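PDB 3K9D: aldehyde dehydrogenase from Listeria monocytogenes, which probably oxidises an aldehyde or oxo group, with NAD or NADP as electron acceptor. Local coordinates for residues Ala282-Leu287 with Leu325-Thr330; Gln308-Leu313 with Leu343-Ala348. One frame throughout, in Å; residues are numbered along the deposited sequence.

Contact 1. Residues Ala282-Leu287 with Leu325-Thr330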
ATOM      1  N   ALA A 282      17.357  39.230  17.481  1.00 19.98           N
ATOM      2  CA  ALA A 282      16.108  39.714  18.078  1.00 17.56           C
ATOM      3  C   ALA A 282      14.901  39.564  17.138  1.00 14.62           C
ATOM      4  O   ALA A 282      13.822  39.159  17.573  1.00 19.76           O
ATOM      5  CB  ALA A 282      16.260  41.161  18.553  1.00 25.28           C
ATOM      6  N   GLU A 283      15.092  39.866  15.853  1.00 20.98           N
ATOM      7  CA  GLU A 283      14.032  39.698  14.855  1.00 17.93           C
ATOM      8  C   GLU A 283      13.675  38.226  14.654  1.00 23.49           C
ATOM      9  O   GLU A 283      12.508  37.899  14.482  1.00 18.30           O
ATOM     10  CB  GLU A 283      14.461  40.273  13.507  1.00 18.79           C
ATOM     11  CG  GLU A 283      14.680  41.773  13.517  1.00 24.54           C
ATOM     12  CD  GLU A 283      15.185  42.285  12.199  1.00 28.71           C
ATOM     13  OE1 GLU A 283      16.101  41.664  11.622  1.00 18.11           O
ATOM     14  OE2 GLU A 283      14.657  43.312  11.741  1.00 27.32           O
ATOM     15  N   ALA A 284      14.695  37.359  14.651  1.00 25.40           N
ATOM     16  CA  ALA A 284      14.506  35.915  14.540  1.00 21.82           C
ATOM     17  C   ALA A 284      13.733  35.371  15.738  1.00 15.97           C
ATOM     18  O   ALA A 284      12.871  34.522  15.574  1.00 25.21           O
ATOM     19  CB  ALA A 284      15.842  35.211  14.412  1.00 14.42           C
ATOM     20  N   VAL A 285      14.049  35.867  16.930  1.00 19.08           N
ATOM     21  CA  VAL A 285      13.316  35.507  18.151  1.00 23.70           C
ATOM     22  C   VAL A 285      11.868  36.008  18.112  1.00 23.39           C
ATOM     23  O   VAL A 285      10.943  35.280  18.496  1.00 22.86           O
ATOM     24  CB  VAL A 285      14.035  36.027  19.421  1.00 25.75           C
ATOM     25  CG1 VAL A 285      13.132  35.933  20.646  1.00 25.16           C
ATOM     26  CG2 VAL A 285      15.307  35.242  19.666  1.00 23.96           C
ATOM     27  N   GLN A 286      11.675  37.239  17.634  1.00 19.03           N
ATOM     28  CA  GLN A 286      10.344  37.832  17.518  1.00 21.23           C
ATOM     29  C   GLN A 286       9.448  37.045  16.579  1.00 18.61           C
ATOM     30  O   GLN A 286       8.317  36.746  16.923  1.00 19.52           O
ATOM     31  CB  GLN A 286      10.425  39.286  17.054  1.00 18.44           C
ATOM     32  CG  GLN A 286       9.137  40.072  17.277  1.00 31.29           C
ATOM     33  CD  GLN A 286       9.344  41.577  17.220  1.00 46.63           C
ATOM     34  OE1 GLN A 286       8.380  42.349  17.209  1.00 45.62           O
ATOM     35  NE2 GLN A 286      10.606  42.003  17.189  1.00 35.91           N
ATOM     36  N   LEU A 287       9.971  36.707  15.397  1.00 21.49           N
ATOM     37  CA  LEU A 287       9.231  35.922  14.409  1.00 18.64           C
ATOM     38  C   LEU A 287       8.992  34.492  14.913  1.00 24.75           C
ATOM     39  O   LEU A 287       7.932  33.922  14.671  1.00 22.15           O
ATOM     40  CB  LEU A 287       9.961  35.934  13.051  1.00 12.02           C
ATOM     41  CG  LEU A 287       9.335  35.185  11.871  1.00 23.57           C
ATOM     42  CD1 LEU A 287       7.973  35.740  11.511  1.00 21.53           C
ATOM     43  CD2 LEU A 287      10.242  35.149  10.661  1.00 15.02           C
ATOM     44  N   LEU A 325      12.816  35.508   4.276  1.00 17.08           N
ATOM     45  CA  LEU A 325      13.377  35.846   5.559  1.00 16.09           C
ATOM     46  C   LEU A 325      14.166  34.653   6.035  1.00 13.54           C
ATOM     47  O   LEU A 325      13.661  33.532   6.025  1.00 13.33           O
ATOM     48  CB  LEU A 325      12.272  36.226   6.553  1.00 20.36           C
ATOM     49  CG  LEU A 325      11.447  37.460   6.156  1.00 20.65           C
ATOM     50  CD1 LEU A 325      10.290  37.673   7.130  1.00 21.83           C
ATOM     51  CD2 LEU A 325      12.323  38.721   6.054  1.00  6.80           C
ATOM     52  N   ILE A 326      15.423  34.898   6.412  1.00 15.65           N
ATOM     53  CA  ILE A 326      16.330  33.845   6.863  1.00 19.35           C
ATOM     54  C   ILE A 326      16.832  34.079   8.296  1.00 18.98           C
ATOM     55  O   ILE A 326      17.393  35.134   8.625  1.00 13.95           O
ATOM     56  CB  ILE A 326      17.521  33.656   5.885  1.00 19.56           C
ATOM     57  CG1 ILE A 326      17.033  33.621   4.437  1.00 13.18           C
ATOM     58  CG2 ILE A 326      18.307  32.366   6.204  1.00 19.99           C
ATOM     59  CD1 ILE A 326      18.093  33.197   3.406  1.00  9.19           C
ATOM     60  N   ALA A 327      16.610  33.075   9.141  1.00 16.08           N
ATOM     61  CA  ALA A 327      17.028  33.094  10.527  1.00 19.32           C
ATOM     62  C   ALA A 327      18.096  32.044  10.727  1.00 22.55           C
ATOM     63  O   ALA A 327      17.885  30.874  10.413  1.00 20.94           O
ATOM     64  CB  ALA A 327      15.845  32.794  11.428  1.00 14.75           C
ATOM     65  N   GLU A 328      19.249  32.461  11.235  1.00 18.02           N
ATOM     66  CA  GLU A 328      20.268  31.507  11.622  1.00 19.70           C
ATOM     67  C   GLU A 328      19.749  30.674  12.794  1.00 23.57           C
ATOM     68  O   GLU A 328      19.048  31.188  13.683  1.00 18.50           O
ATOM     69  CB  GLU A 328      21.601  32.199  11.931  1.00 19.30           C
ATOM     70  CG  GLU A 328      22.320  32.688  10.652  1.00 22.94           C
ATOM     71  CD  GLU A 328      23.728  33.180  10.895  1.00 31.48           C
ATOM     72  OE1 GLU A 328      24.558  32.427  11.454  1.00 31.88           O
ATOM     73  OE2 GLU A 328      24.018  34.319  10.495  1.00 32.12           O
ATOM     74  N   GLU A 329      20.044  29.379  12.752  1.00 22.51           N
ATOM     75  CA  GLU A 329      19.566  28.437  13.762  1.00 20.19           C
ATOM     76  C   GLU A 329      20.693  27.490  14.182  1.00 18.69           C
ATOM     77  O   GLU A 329      21.607  27.216  13.396  1.00 21.95           O
ATOM     78  CB  GLU A 329      18.367  27.656  13.200  1.00 17.64           C
ATOM     79  CG  GLU A 329      17.713  26.683  14.182  1.00 24.52           C
ATOM     80  CD  GLU A 329      17.199  27.367  15.421  1.00 23.81           C
ATOM     81  OE1 GLU A 329      16.190  28.081  15.311  1.00 20.63           O
ATOM     82  OE2 GLU A 329      17.798  27.194  16.505  1.00 20.99           O
ATOM     83  N   THR A 330      20.625  26.991  15.419  1.00 25.93           N
ATOM     84  CA  THR A 330      21.614  26.031  15.951  1.00 24.86           C
ATOM     85  C   THR A 330      20.973  24.728  16.486  1.00 25.89           C
ATOM     86  O   THR A 330      21.658  23.714  16.682  1.00 25.05           O
ATOM     87  CB  THR A 330      22.448  26.654  17.104  1.00 25.02           C
ATOM     88  OG1 THR A 330      21.613  26.859  18.252  1.00 23.99           O
ATOM     89  CG2 THR A 330      23.074  27.987  16.711  1.00 24.70           C
TER
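Ala284 and Ala327 meet methyl to methyl, CB to CB at 3.8 Å, and with no longer side chain between them the helix comes close to the strand: the Ala284 and Ala327 CA atoms are 5.5 Å apart. One helical turn on, Leu287 makes the second contact, its CD2 lying 4.3 Å from CD1 of Leu325. This is a methyl-to-methyl approach at looser range. The two leucines are built differently. Leu287 carries CG anti to its backbone N (chi1 -179°), whereas in Leu325 CG lies beside the N (chi1 -62°), and CD1 is the methyl that it offers to the helix. Alternation along the strand puts Leu325 and Ala327 on the helix face, while Ile326 points away to the other face of the sheet. No hydrogen bond joins the two segments, so the evidence is for apolar packing alone. Tyr338, from a loop, touches both Leu287 and Ala327, and its OH is hydrogen-bonded to Ala284 O. Strand 324-328 lies between strands 276-278 and 346-352 of the parallel sheet, with helix 281-291 over one face and helix 307-313 beside it, where Val307 touches Leu325.

Contact 2. Residues Gln308-Leu313 with Leu343-Ala348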
ATOM      1  N   GLN A 308       6.332  40.674   3.174  1.00 21.56           N
ATOM      2  CA  GLN A 308       5.828  41.907   3.772  1.00 14.47           C
ATOM      3  C   GLN A 308       4.670  41.626   4.716  1.00 19.00           C
ATOM      4  O   GLN A 308       4.657  42.143   5.819  1.00 13.96           O
ATOM      5  CB  GLN A 308       5.416  42.916   2.689  1.00 18.75           C
ATOM      6  CG  GLN A 308       6.590  43.551   1.951  1.00 25.06           C
ATOM      7  CD  GLN A 308       7.608  44.152   2.899  1.00 23.08           C
ATOM      8  OE1 GLN A 308       7.262  44.913   3.803  1.00 22.30           O
ATOM      9  NE2 GLN A 308       8.868  43.801   2.704  1.00 14.12           N
ATOM     10  N   HIS A 309       3.733  40.783   4.280  1.00 23.26           N
ATOM     11  CA  HIS A 309       2.539  40.421   5.060  1.00 18.86           C
ATOM     12  C   HIS A 309       2.911  39.811   6.418  1.00 19.92           C
ATOM     13  O   HIS A 309       2.380  40.220   7.462  1.00 13.83           O
ATOM     14  CB  HIS A 309       1.671  39.450   4.256  1.00 20.67           C
ATOM     15  CG  HIS A 309       0.385  39.074   4.925  1.00 22.20           C
ATOM     16  ND1 HIS A 309      -0.807  39.712   4.659  1.00 21.98           N
ATOM     17  CD2 HIS A 309       0.098  38.108   5.828  1.00 22.85           C
ATOM     18  CE1 HIS A 309      -1.769  39.164   5.379  1.00 23.86           C
ATOM     19  NE2 HIS A 309      -1.244  38.190   6.099  1.00 29.60           N
ATOM     20  N   ILE A 310       3.830  38.846   6.373  1.00 18.59           N
ATOM     21  CA  ILE A 310       4.363  38.144   7.549  1.00 25.32           C
ATOM     22  C   ILE A 310       5.131  39.101   8.463  1.00 17.66           C
ATOM     23  O   ILE A 310       4.973  39.067   9.687  1.00 18.12           O
ATOM     24  CB  ILE A 310       5.287  36.968   7.125  1.00 24.43           C
ATOM     25  CG1 ILE A 310       4.489  35.884   6.397  1.00 18.44           C
ATOM     26  CG2 ILE A 310       6.026  36.370   8.330  1.00 16.58           C
ATOM     27  CD1 ILE A 310       5.336  34.979   5.522  1.00 16.80           C
ATOM     28  N   ALA A 311       5.930  39.966   7.849  1.00 16.60           N
ATOM     29  CA  ALA A 311       6.707  40.953   8.569  1.00 19.02           C
ATOM     30  C   ALA A 311       5.785  41.869   9.358  1.00 20.19           C
ATOM     31  O   ALA A 311       6.051  42.136  10.519  1.00 18.81           O
ATOM     32  CB  ALA A 311       7.590  41.753   7.618  1.00 20.41           C
ATOM     33  N   ASN A 312       4.694  42.312   8.729  1.00 19.59           N
ATOM     34  CA  ASN A 312       3.688  43.135   9.385  1.00 15.40           C
ATOM     35  C   ASN A 312       3.014  42.406  10.543  1.00 24.44           C
ATOM     36  O   ASN A 312       2.840  42.981  11.616  1.00 28.74           O
ATOM     37  CB  ASN A 312       2.616  43.591   8.382  1.00 26.23           C
ATOM     38  CG  ASN A 312       3.102  44.706   7.463  1.00 32.46           C
ATOM     39  OD1 ASN A 312       4.141  45.338   7.710  1.00 36.61           O
ATOM     40  ND2 ASN A 312       2.341  44.961   6.395  1.00 29.66           N
ATOM     41  N   LEU A 313       2.638  41.144  10.313  1.00 21.65           N
ATOM     42  CA  LEU A 313       2.011  40.305  11.341  1.00 19.97           C
ATOM     43  C   LEU A 313       2.906  40.129  12.578  1.00 18.52           C
ATOM     44  O   LEU A 313       2.428  40.185  13.722  1.00 19.73           O
ATOM     45  CB  LEU A 313       1.614  38.939  10.759  1.00 14.60           C
ATOM     46  CG  LEU A 313       0.351  38.868   9.895  1.00 21.89           C
ATOM     47  CD1 LEU A 313       0.262  37.499   9.220  1.00 19.55           C
ATOM     48  CD2 LEU A 313      -0.897  39.138  10.724  1.00 28.85           C
ATOM     49  N   LEU A 343       5.305  26.869   5.827  1.00 21.96           N
ATOM     50  CA  LEU A 343       4.820  26.895   4.453  1.00 18.91           C
ATOM     51  C   LEU A 343       4.685  28.343   4.011  1.00 19.38           C
ATOM     52  O   LEU A 343       3.587  28.831   3.785  1.00 19.02           O
ATOM     53  CB  LEU A 343       3.485  26.158   4.339  1.00 20.78           C
ATOM     54  CG  LEU A 343       3.488  24.629   4.383  1.00 26.15           C
ATOM     55  CD1 LEU A 343       2.059  24.103   4.275  1.00 29.11           C
ATOM     56  CD2 LEU A 343       4.367  24.030   3.278  1.00 19.70           C
ATOM     57  N   ALA A 344       5.834  29.002   3.880  1.00 26.00           N
ATOM     58  CA  ALA A 344       5.948  30.453   3.777  1.00 20.40           C
ATOM     59  C   ALA A 344       7.385  30.768   3.377  1.00 18.34           C
ATOM     60  O   ALA A 344       8.279  29.957   3.649  1.00 14.79           O
ATOM     61  CB  ALA A 344       5.628  31.095   5.141  1.00 17.98           C
ATOM     62  N   PRO A 345       7.632  31.956   2.765  1.00 20.78           N
ATOM     63  CA  PRO A 345       8.996  32.361   2.372  1.00 15.40           C
ATOM     64  C   PRO A 345       9.910  32.658   3.582  1.00 15.48           C
ATOM     65  O   PRO A 345      10.446  33.772   3.744  1.00 16.52           O
ATOM     66  CB  PRO A 345       8.755  33.613   1.504  1.00 16.62           C
ATOM     67  CG  PRO A 345       7.487  34.205   2.066  1.00 17.02           C
ATOM     68  CD  PRO A 345       6.636  32.990   2.404  1.00 10.42           C
ATOM     69  N   ILE A 346      10.062  31.650   4.440  1.00 15.75           N
ATOM     70  CA  ILE A 346      10.897  31.730   5.628  1.00 14.36           C
ATOM     71  C   ILE A 346      11.849  30.530   5.639  1.00 18.64           C
ATOM     72  O   ILE A 346      11.412  29.385   5.480  1.00 14.46           O
ATOM     73  CB  ILE A 346      10.060  31.720   6.959  1.00 16.70           C
ATOM     74  CG1 ILE A 346       8.939  32.757   6.919  1.00 12.16           C
ATOM     75  CG2 ILE A 346      10.989  31.930   8.194  1.00 14.36           C
ATOM     76  CD1 ILE A 346       7.948  32.682   8.087  1.00 13.51           C
ATOM     77  N   LEU A 347      13.131  30.801   5.885  1.00 14.13           N
ATOM     78  CA  LEU A 347      14.157  29.765   6.003  1.00 22.51           C
ATOM     79  C   LEU A 347      14.934  29.818   7.319  1.00 18.57           C
ATOM     80  O   LEU A 347      15.222  30.897   7.828  1.00 18.01           O
ATOM     81  CB  LEU A 347      15.168  29.895   4.859  1.00 20.56           C
ATOM     82  CG  LEU A 347      14.708  29.544   3.451  1.00 18.81           C
ATOM     83  CD1 LEU A 347      15.721  30.059   2.449  1.00 19.39           C
ATOM     84  CD2 LEU A 347      14.474  28.023   3.292  1.00 15.27           C
ATOM     85  N   ALA A 348      15.252  28.643   7.867  1.00 14.28           N
ATOM     86  CA  ALA A 348      16.376  28.494   8.800  1.00 10.35           C
ATOM     87  C   ALA A 348      17.706  28.428   8.069  1.00 14.83           C
ATOM     88  O   ALA A 348      17.766  28.036   6.907  1.00 16.31           O
ATOM     89  CB  ALA A 348      16.196  27.237   9.675  1.00 16.09           C
TER
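The backbones of Ile310 and Ala344 stay well apart, their CA atoms 8.7 Å from each other, so the helix reaches the chain entering strand 346-352 through side chains alone. Ile310 supplies the whole helical side of the contact. Its CG1 stands beside the backbone N and anti to the carbonyl carbon (chi1 -66°), and the nearly extended chi2 of 159° carries CD1 outward to the turn. There Ile310 CD1 lies 3.9 Å from Ala344 CB. The same Ile310 CD1 is also 3.9 Å from Pro345 CD, so that one methyl bears on both the alanine and the CD and CG atoms of the proline ring. The second branch works separately: Ile310 CG2 approaches Ile346 CD1 at 4.2 Å, the two side chains running at a slant to each other. Pro345 is the centre of an inverse gamma turn, closed by the bond from Ile346 N to Ala344 O at 2.6 Å. That turn brings Ala344, Pro345 and Ile346 within range of a single isoleucine. No hydrogen bond crosses between the segments. Leu287 of helix 281-291 also touches Ile346, extending the apolar cluster. Helices lie over the face of a parallel sheet here, as in an alpha/beta fold, with helix 307-313 over the beginning of strand 346-352; the sheet is consistent with the catalytic domain of the aldehyde dehydrogenase family, and the contact itself is apolar core packing.

Contacts 1 and 2 rest on neighbouring strands of one parallel sheet: Leu325 O to Leu347 N at 2.8 Å and Ala327 N to Leu347 O at 2.9 Å are probable hydrogen bonds between them. The helices meet too, Leu287 CD1 lying 3.8 Å from Ile310 CG2, which joins the two apolar clusters, whose contact centres are about 11 Å apart. Both are buried, although Ala284 in contact 1 remains partly exposed, whereas all four touching residues of contact 2 are buried. Contact 1 seats a helix directly on a regular strand through an alanine pair and a leucine pair; contact 2 spans a wider backbone gap with one long isoleucine reaching a turn and strand start.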